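Local coordinates for pyridoxamine 5-phosphate-dependent dehydrase (Escherichia coli, PDB 3B8X), which removes the C3'-hydroxyl of GDP-4-keto-6-deoxy-D-mannose by a combined transamination and deoxygenation in the biosynthesis of the O-antigen sugar L-colitose, at the interface of chains A and B. Sequence-based numbering; all coordinates share one arbitrary frame. Chains: chain A/B, Pyridoxamine 5-phosphate-dependent dehydrase.

Contact 1: the interface of chains A and B. Residues chain A 195-196, 254, 256-257; chain B 195-196, 254, 256.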
loop_
_atom_site.group_PDB
_atom_site.type_symbol
_atom_site.label_atom_id
_atom_site.label_comp_id
_atom_site.label_asym_id
_atom_site.label_seq_id
_atom_site.Cartn_x
_atom_site.Cartn_y
_atom_site.Cartn_z
ATOM N N MET A 195 14.334 0.282 -4.206
ATOM C CA MET A 195 14.064 -0.697 -3.143
ATOM C C MET A 195 12.666 -1.242 -3.475
ATOM O O MET A 195 12.520 -2.383 -3.935
ATOM C CB MET A 195 14.206 -0.112 -1.735
ATOM C CG MET A 195 15.627 0.520 -1.504
ATOM S SD MET A 195 15.980 1.022 0.202
ATOM C CE MET A 195 15.087 2.534 0.473
ATOM N N GLU A 196 11.655 -0.394 -3.308
ATOM C CA GLU A 196 10.312 -0.720 -3.796
ATOM C C GLU A 196 9.886 0.619 -4.334
ATOM O O GLU A 196 10.467 1.650 -3.967
ATOM C CB GLU A 196 9.326 -1.166 -2.719
ATOM C CG GLU A 196 9.738 -2.501 -2.151
ATOM C CD GLU A 196 8.743 -3.593 -2.385
ATOM O OE1 GLU A 196 7.997 -3.542 -3.385
ATOM O OE2 GLU A 196 8.727 -4.514 -1.552
ATOM N N LEU A 254 8.665 6.432 0.312
ATOM C CA LEU A 254 9.598 7.055 1.292
ATOM C C LEU A 254 10.507 8.042 0.551
ATOM O O LEU A 254 10.713 7.842 -0.664
ATOM C CB LEU A 254 10.470 5.951 1.899
ATOM C CG LEU A 254 9.802 4.926 2.806
ATOM C CD1 LEU A 254 10.928 4.114 3.457
ATOM C CD2 LEU A 254 8.977 5.648 3.876
ATOM N N MET A 256 13.665 8.315 0.778
ATOM C CA MET A 256 14.826 7.598 0.232
ATOM C C MET A 256 14.564 7.100 -1.181
ATOM O O MET A 256 15.395 7.274 -2.019
ATOM C CB MET A 256 15.229 6.390 1.086
ATOM C CG MET A 256 15.985 6.826 2.348
ATOM S SD MET A 256 16.219 5.359 3.295
ATOM C CE MET A 256 17.185 5.948 4.743
ATOM N N SER A 257 13.437 6.437 -1.408
ATOM C CA SER A 257 13.079 5.912 -2.739
ATOM C C SER A 257 13.023 7.030 -3.776
ATOM O O SER A 257 13.443 6.870 -4.922
ATOM C CB SER A 257 11.741 5.188 -2.634
ATOM O OG SER A 257 11.953 4.034 -1.832
ATOM N N MET B 195 10.249 5.309 9.565
ATOM C CA MET B 195 9.982 6.099 8.355
ATOM C C MET B 195 8.474 5.984 8.045
ATOM O O MET B 195 7.756 6.958 8.207
ATOM C CB MET B 195 10.918 5.711 7.188
ATOM C CG MET B 195 12.369 5.803 7.614
ATOM S SD MET B 195 13.530 5.692 6.232
ATOM C CE MET B 195 13.546 4.005 5.995
ATOM N N GLU B 196 7.996 4.814 7.615
ATOM C CA GLU B 196 6.577 4.528 7.493
ATOM C C GLU B 196 6.590 3.072 7.972
ATOM O O GLU B 196 7.648 2.419 7.926
ATOM C CB GLU B 196 6.086 4.589 6.032
ATOM C CG GLU B 196 5.995 5.995 5.450
ATOM C CD GLU B 196 4.629 6.638 5.517
ATOM O OE1 GLU B 196 3.678 6.130 6.160
ATOM O OE2 GLU B 196 4.517 7.711 4.930
ATOM N N LEU B 254 9.910 -2.059 3.814
ATOM C CA LEU B 254 11.294 -2.155 3.335
ATOM C C LEU B 254 12.162 -2.860 4.365
ATOM O O LEU B 254 11.881 -2.795 5.563
ATOM C CB LEU B 254 11.852 -0.767 3.075
ATOM C CG LEU B 254 11.188 -0.115 1.853
ATOM C CD1 LEU B 254 11.696 1.286 1.675
ATOM C CD2 LEU B 254 11.410 -0.962 0.629
ATOM N N MET B 256 14.909 -1.870 5.503
ATOM C CA MET B 256 15.410 -0.844 6.383
ATOM C C MET B 256 14.424 -0.588 7.509
ATOM O O MET B 256 14.837 -0.345 8.651
ATOM C CB MET B 256 15.612 0.455 5.607
ATOM C CG MET B 256 16.960 0.520 4.922
ATOM S SD MET B 256 16.843 2.068 4.042
ATOM C CE MET B 256 18.308 2.114 3.034
#
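A:Leu254 and B:Leu254 meet tip to tip at the two-fold centre of this dimer interface between two copies of a DegT/DnrJ/EryC1-family enzyme, related to the aspartate aminotransferases. CD1 of A:Leu254 lies 3.4 Å from CD1 of B:Leu254, a tight pairing. A second self-contact is formed by the start of helix 255-286: A:Met256 and B:Met256 point at each other, SD to SD, at 3.4 Å. Both methionine chains are extended beyond CG (A:Met256 chi2 174°), which carries the sulfurs out to the symmetry-related partner.

Around this pair of self-contacts, A:Met195 crosses B:Leu254 and B:Met256 at about a right angle, and B:Met195 does the same to A:Leu254 and A:Met256. The methyl CE of B:Met195 packs on CD1 of A:Leu254 at 3.6 Å, and SD of A:Met195 sits 3.8 Å from CE of B:Met256. A bend at chi3 (-76° in A:Met195, -80° in B:Met195) turns the terminal methyl in among the leucine methyl and the partner's sulfur.

Farther out, the other leucine branch takes over. CD2 of A:Leu254 touches the methylene CG of B:Glu196 at 3.4 Å, and CD2 of B:Leu254 reaches CG of A:Glu196 at 3.6 Å; leucine and glutamate slide past each other in opposite directions, and the carboxylates turn away from the leucine methyls.

Contact 2: the interface of chains A and B. Residues chain A 219, 221, 241-242; chain B 90, 333-334, 370.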
loop_
_atom_site.group_PDB
_atom_site.type_symbol
_atom_site.label_atom_id
_atom_site.label_comp_id
_atom_site.label_asym_id
_atom_site.label_seq_id
_atom_site.Cartn_x
_atom_site.Cartn_y
_atom_site.Cartn_z
ATOM N N TRP A 219 -6.602 12.628 2.223
ATOM C CA TRP A 219 -6.551 13.993 2.771
ATOM C C TRP A 219 -6.211 15.034 1.731
ATOM O O TRP A 219 -6.001 14.700 0.567
ATOM C CB TRP A 219 -5.764 14.116 4.099
ATOM C CG TRP A 219 -4.260 14.087 3.993
ATOM C CD1 TRP A 219 -3.466 14.201 2.833
ATOM C CD2 TRP A 219 -3.365 13.846 5.077
ATOM N NE1 TRP A 219 -2.124 14.087 3.202
ATOM C CE2 TRP A 219 -2.048 13.813 4.548
ATOM C CE3 TRP A 219 -3.557 13.625 6.457
ATOM C CZ2 TRP A 219 -0.921 13.583 5.358
ATOM C CZ3 TRP A 219 -2.436 13.455 7.283
ATOM C CH2 TRP A 219 -1.128 13.445 6.720
ATOM N N ARG A 221 -3.773 17.515 2.076
ATOM C CA ARG A 221 -2.459 18.158 2.234
ATOM C C ARG A 221 -1.702 18.277 0.969
ATOM O O ARG A 221 -1.040 19.287 0.759
ATOM C CB ARG A 221 -1.584 17.445 3.271
ATOM C CG ARG A 221 -2.217 17.385 4.695
ATOM C CD ARG A 221 -1.159 17.316 5.772
ATOM N NE ARG A 221 -1.679 17.013 7.100
ATOM C CZ ARG A 221 -0.935 16.535 8.093
ATOM N NH1 ARG A 221 0.366 16.290 7.906
ATOM N NH2 ARG A 221 -1.481 16.307 9.269
ATOM N N SER A 241 -5.611 20.258 7.800
ATOM C CA SER A 241 -4.530 19.341 8.212
ATOM C C SER A 241 -5.011 17.910 8.226
ATOM O O SER A 241 -4.416 17.069 7.577
ATOM C CB SER A 241 -3.807 19.791 9.496
ATOM O OG SER A 241 -3.911 18.887 10.581
ATOM N N PHE A 242 -6.162 17.674 8.867
ATOM C CA PHE A 242 -6.814 16.360 8.845
ATOM C C PHE A 242 -8.184 16.437 8.119
ATOM O O PHE A 242 -9.201 16.049 8.680
ATOM C CB PHE A 242 -7.066 15.810 10.256
ATOM C CG PHE A 242 -5.834 15.422 11.017
ATOM C CD1 PHE A 242 -4.626 15.168 10.367
ATOM C CD2 PHE A 242 -5.899 15.287 12.409
ATOM C CE1 PHE A 242 -3.493 14.804 11.099
ATOM C CE2 PHE A 242 -4.785 14.906 13.147
ATOM C CZ PHE A 242 -3.565 14.685 12.493
ATOM N N TRP B 90 -9.304 7.490 12.726
ATOM C CA TRP B 90 -8.512 7.905 11.579
ATOM C C TRP B 90 -9.232 7.475 10.297
ATOM O O TRP B 90 -10.012 6.528 10.287
ATOM C CB TRP B 90 -7.073 7.352 11.685
ATOM C CG TRP B 90 -6.146 7.876 10.613
ATOM C CD1 TRP B 90 -5.696 7.191 9.526
ATOM C CD2 TRP B 90 -5.580 9.199 10.535
ATOM N NE1 TRP B 90 -4.861 8.014 8.769
ATOM C CE2 TRP B 90 -4.831 9.262 9.337
ATOM C CE3 TRP B 90 -5.672 10.352 11.343
ATOM C CZ2 TRP B 90 -4.141 10.409 8.953
ATOM C CZ3 TRP B 90 -5.012 11.519 10.935
ATOM C CH2 TRP B 90 -4.230 11.522 9.765
ATOM N N ARG B 333 -3.322 19.998 16.484
ATOM C CA ARG B 333 -4.098 19.280 15.470
ATOM C C ARG B 333 -5.541 19.141 15.994
ATOM O O ARG B 333 -5.757 19.123 17.190
ATOM C CB ARG B 333 -3.580 17.817 15.378
ATOM C CG ARG B 333 -2.203 17.547 14.755
ATOM C CD ARG B 333 -2.232 17.856 13.257
ATOM N NE ARG B 333 -0.967 17.579 12.578
ATOM C CZ ARG B 333 -0.013 18.485 12.427
ATOM N NH1 ARG B 333 1.114 18.150 11.794
ATOM N NH2 ARG B 333 -0.202 19.716 12.943
ATOM N N PRO B 334 -6.511 18.912 15.117
ATOM C CA PRO B 334 -7.858 18.589 15.611
ATOM C C PRO B 334 -7.696 17.176 16.197
ATOM O O PRO B 334 -6.695 16.504 15.964
ATOM C CB PRO B 334 -8.689 18.430 14.330
ATOM C CG PRO B 334 -7.930 19.030 13.270
ATOM C CD PRO B 334 -6.465 19.088 13.656
ATOM N N PHE B 370 -5.542 18.697 19.919
ATOM C CA PHE B 370 -4.540 18.101 20.760
ATOM C C PHE B 370 -3.158 18.647 20.507
ATOM O O PHE B 370 -2.910 19.201 19.451
ATOM C CB PHE B 370 -4.616 16.565 20.822
ATOM C CG PHE B 370 -3.967 15.862 19.665
ATOM C CD1 PHE B 370 -2.618 15.546 19.693
ATOM C CD2 PHE B 370 -4.742 15.436 18.581
ATOM C CE1 PHE B 370 -2.011 14.852 18.652
ATOM C CE2 PHE B 370 -4.170 14.742 17.515
ATOM C CZ PHE B 370 -2.785 14.467 17.537
#
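A:Phe242 lays one ring face against the edge of B:Trp90 in an aromatic patch of the dimer interface, beside the nucleotide-sugar and cofactor pocket to which A:Arg221 and A:Phe242 contribute. The planes stand 88° apart, and the phenyl centroid of A:Phe242 lies 4.9 Å from that of the six-membered ring of B:Trp90. CZ3 of B:Trp90 is placed over the phenyl centre. In B:Trp90, CG swung away from the backbone N (chi1 -173°) directs the six-membered ring toward A:Phe242.

The same edge also serves A:Trp219, whose CZ3 lies 3.6 Å from CH2 of B:Trp90, in the plane of the B:Trp90 indole. The leading edge of the indole thus meets two neighbouring aromatic side chains of chain A. On the opposite face of the phenyl, offset toward CZ, the aliphatic stem of B:Arg333 crosses at about a right angle and sets CD 3.5 Å from CZ of A:Phe242; the ring is held between B:Trp90 on one face and B:Arg333 on the other. B:Pro334 adds a looser contact, its CD 4.0 Å from CD2 of A:Phe242.

Toward the polar side, A:Arg221 lies along A:Trp219, with CH2 of the indole beneath the centre of its guanidinium, 3.3 Å from that plane. Its NH2 comes within 3.6 Å of NE of B:Arg333; the two guanidinium groups merely lie near each other, their planes nearly perpendicular. The indole face and a hydrogen bond together limit rotation of the A:Arg221 group: its NE donates to the carbonyl O of A:Ser241 at 2.8 Å, nearly straight, with the acceptor close to the guanidinium plane and the donor tilted 27° from the carbonyl plane.

Contact 1 and contact 2 lie about 24 Å apart, measured between the centres of their C-alpha atoms, and share no residue. Contact 1 straddles the two-fold axis, where equivalent residues of the two chains meet each other; contact 2 is off the axis and has a twin with the chains exchanged. In chain A both draw on the stretch between strand 231-232 and helix 255-286, which carries A:Phe242 to contact 2 and A:Leu254 to contact 1. One loop stretch, 233-254, therefore supplies residues both to the two-fold centre and to the partner-facing side of the ligand pocket.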